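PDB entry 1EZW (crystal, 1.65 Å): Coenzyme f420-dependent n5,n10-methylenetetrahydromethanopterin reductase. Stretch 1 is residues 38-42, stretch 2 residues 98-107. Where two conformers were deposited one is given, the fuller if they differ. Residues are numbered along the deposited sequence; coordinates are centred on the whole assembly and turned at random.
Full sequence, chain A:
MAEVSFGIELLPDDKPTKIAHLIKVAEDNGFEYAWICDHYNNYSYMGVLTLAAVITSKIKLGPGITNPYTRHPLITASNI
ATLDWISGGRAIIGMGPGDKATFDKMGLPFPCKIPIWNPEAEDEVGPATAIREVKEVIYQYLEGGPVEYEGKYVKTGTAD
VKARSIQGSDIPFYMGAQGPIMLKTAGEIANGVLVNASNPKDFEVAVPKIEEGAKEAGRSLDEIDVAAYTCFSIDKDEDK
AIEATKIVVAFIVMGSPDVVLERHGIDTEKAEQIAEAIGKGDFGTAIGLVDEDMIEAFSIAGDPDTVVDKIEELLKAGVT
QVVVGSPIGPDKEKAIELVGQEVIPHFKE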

# COMPACT_ATOMS: atom_id res chain seq x y z
N ASP A 38 0.82 0.28 22.17
CA ASP A 38 2.20 -0.16 22.00
C ASP A 38 2.61 -1.16 23.06
O ASP A 38 3.07 -0.76 24.14
N HIS A 39 2.41 -2.46 22.79
CA HIS A 39 2.78 -3.54 23.74
C HIS A 39 3.57 -4.57 22.95
O HIS A 39 3.09 -5.01 21.90
N TYR A 40 4.74 -4.99 23.46
CA TYR A 40 5.62 -5.92 22.75
C TYR A 40 4.92 -7.21 22.36
O TYR A 40 5.31 -7.87 21.38
N ASN A 41 3.88 -7.61 23.11
CA ASN A 41 3.26 -8.89 22.81
C ASN A 41 2.37 -8.88 21.58
O ASN A 41 1.99 -9.92 21.07
N ASN A 42 2.05 -7.69 21.09
CA ASN A 42 1.16 -7.57 19.93
C ASN A 42 1.97 -7.13 18.74
O ASN A 42 3.19 -7.01 18.84
N GLY A 98 4.42 3.83 30.55
CA GLY A 98 4.54 2.38 30.53
C GLY A 98 3.31 1.84 31.26
O GLY A 98 2.45 2.62 31.66
N ASP A 99 3.20 0.53 31.45
CA ASP A 99 2.06 -0.04 32.16
C ASP A 99 2.57 -1.24 32.91
O ASP A 99 3.45 -1.95 32.44
N LYS A 100 2.03 -1.44 34.11
CA LYS A 100 2.47 -2.52 34.95
C LYS A 100 2.41 -3.93 34.36
O LYS A 100 3.42 -4.66 34.40
N ALA A 101 1.27 -4.31 33.81
CA ALA A 101 1.12 -5.68 33.31
C ALA A 101 2.16 -5.97 32.25
O ALA A 101 2.81 -7.03 32.27
N THR A 102 2.35 -5.02 31.34
CA THR A 102 3.32 -5.24 30.27
C THR A 102 4.77 -5.14 30.74
O THR A 102 5.59 -6.00 30.37
N PHE A 103 5.10 -4.14 31.54
CA PHE A 103 6.47 -4.02 32.04
C PHE A 103 6.86 -5.23 32.90
O PHE A 103 7.98 -5.74 32.78
N ASP A 104 5.94 -5.74 33.73
CA ASP A 104 6.31 -6.93 34.50
C ASP A 104 6.70 -8.09 33.56
O ASP A 104 7.71 -8.81 33.80
N LYS A 105 5.93 -8.27 32.49
CA LYS A 105 6.21 -9.34 31.55
C LYS A 105 7.57 -9.11 30.90
O LYS A 105 8.31 -10.05 30.71
N MET A 106 7.88 -7.86 30.56
CA MET A 106 9.16 -7.56 29.90
C MET A 106 10.36 -7.69 30.82
O MET A 106 11.47 -7.90 30.34
N GLY A 107 10.13 -7.52 32.12
CA GLY A 107 11.22 -7.60 33.09
C GLY A 107 11.64 -6.21 33.54
O GLY A 107 12.64 -6.04 34.22

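The contact between the segment from Asp-38 to Asn-42 and the stretch that holds the helix from Lys-100 to Met-106 is rich in polar groups, yet no clear direct hydrogen bond crosses it; the best-defined polar interactions instead lie within the helical stretch, at its N-terminus. There Asp-99, the N-cap residue with chi1 in the p well, accepts from Thr-102 twice through one oxygen: Thr-102 N lies 3.0 Å from Asp-99 OD1, and Thr-102 OG1 donates to the same Asp-99 OD1 at a very short 2.5 Å. The first bond satisfies an amide that the opening turn of the helix leaves without a backbone acceptor, and the second holds the threonine side chain, an m rotamer, against the cap.

This Asp-Thr pair is what His-39 meets. Its CA-to-CB bond points sideways, but with chi1 at -72° (m) the imidazole reaches the helix, where Thr-102 OG1 lies over one ring face, 3.6 Å from His-39 ND1. His-39 NE2 approaches Asp-99 OD2 to 3.3 Å. The residue was deposited in two conformers, and this description applies to the one given here. Asp-99 OD2 is also within reach of a water, which lies 3.1 Å from Asp-38 O and 3.3 Å from Asp-99 OD2. It can donate to both, linking the two stretches where Asp-38 makes no direct contact, although other acceptors nearby compete for its protons.

Tyr-40 gives the largest buried area of any residue in the contact. The type I turn from His-39 to Asn-42, closed by Asn-42 N to His-39 O at 3.0 Å, carries it with its CA-to-CB bond toward the helix, and a p rotamer (chi1 82°) lays the ring along Thr-102, Lys-105 and Met-106, which lie on one side of the helix, about a turn apart. Thr-102 CG2 meets the ring edge, 3.7 Å from Tyr-40 CD2, so this threonine presents its hydroxyl to the histidine and its methyl to the tyrosine. Met-106 approaches obliquely, its CG 3.4 Å from Tyr-40 CD2. Its side chain (chi1 m, chi2 t, chi3 p) leaves SD 5.0 Å from the centroid of the Tyr-40 ring, again obliquely.

Lys-105 points toward the turn and, beyond an m chi1, is extended in t wells. Its aliphatic part therefore runs past the phenol, with Lys-105 CD 3.4 Å from Tyr-40 OH, while its ammonium and the tyrosine hydroxyl find hydrogen bonds elsewhere in the structure. Asn-41, a p rotamer also directed toward the helix, adds only a small contact from a buried position beside Thr-102 and Lys-105.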

# COMPACT_ATOMS: atom_id res chain seq x y z
CB ASP A 38 3.14 1.09 22.02
CG ASP A 38 4.62 0.72 22.09
OD1 ASP A 38 4.97 -0.30 21.48
OD2 ASP A 38 5.40 1.45 22.74
CB HIS A 39 1.53 -4.21 24.33
CG HIS A 39 0.79 -3.35 25.31
ND1 HIS A 39 -0.40 -3.74 25.90
CD2 HIS A 39 1.07 -2.12 25.81
CE1 HIS A 39 -0.81 -2.79 26.72
NE2 HIS A 39 0.06 -1.79 26.68
CB TYR A 40 6.86 -6.25 23.62
CG TYR A 40 6.53 -7.33 24.63
CD1 TYR A 40 6.61 -8.68 24.28
CD2 TYR A 40 5.89 -6.99 25.84
CE1 TYR A 40 6.03 -9.68 25.06
CE2 TYR A 40 5.30 -7.99 26.65
CZ TYR A 40 5.36 -9.31 26.25
OH TYR A 40 4.67 -10.28 26.95
CB ASN A 41 2.45 -9.41 24.02
CG ASN A 41 1.47 -8.39 24.56
OD1 ASN A 41 1.85 -7.28 24.90
ND2 ASN A 41 0.22 -8.78 24.66
CB ASN A 42 0.08 -6.55 20.25
CG ASN A 42 -0.85 -7.06 21.34
OD1 ASN A 42 -1.23 -8.22 21.32
ND2 ASN A 42 -1.23 -6.20 22.27
CB ASP A 99 0.90 -0.39 31.20
CG ASP A 99 1.28 -1.43 30.16
OD1 ASP A 99 0.87 -2.60 30.30
OD2 ASP A 99 2.02 -1.07 29.20
CB LYS A 100 1.68 -2.51 36.28
CG LYS A 100 2.12 -3.61 37.22
CD LYS A 100 1.26 -3.66 38.50
CE LYS A 100 1.60 -4.88 39.34
NZ LYS A 100 3.07 -5.04 39.65
CB ALA A 101 -0.30 -5.90 32.76
CB THR A 102 3.07 -4.26 29.09
OG1 THR A 102 1.69 -4.34 28.71
CG2 THR A 102 3.94 -4.66 27.87
CB PHE A 103 6.66 -2.69 32.77
CG PHE A 103 7.01 -1.55 31.86
CD1 PHE A 103 6.49 -1.48 30.55
CD2 PHE A 103 7.84 -0.53 32.30
CE1 PHE A 103 6.80 -0.40 29.71
CE2 PHE A 103 8.16 0.55 31.47
CZ PHE A 103 7.63 0.62 30.18
CB ASP A 104 5.16 -7.38 35.43
CG ASP A 104 4.96 -6.44 36.62
OD1 ASP A 104 5.87 -5.67 36.94
OD2 ASP A 104 3.88 -6.51 37.25
CB LYS A 105 5.14 -9.41 30.44
CG LYS A 105 3.76 -9.93 30.89
CD LYS A 105 2.78 -9.72 29.74
CE LYS A 105 1.34 -10.08 30.09
NZ LYS A 105 0.48 -9.61 28.94
CB MET A 106 9.14 -6.15 29.33
CG MET A 106 8.07 -5.93 28.29
SD MET A 106 8.14 -4.30 27.54
CE MET A 106 9.52 -4.59 26.32
O HOH W 1 4.31 -1.46 26.92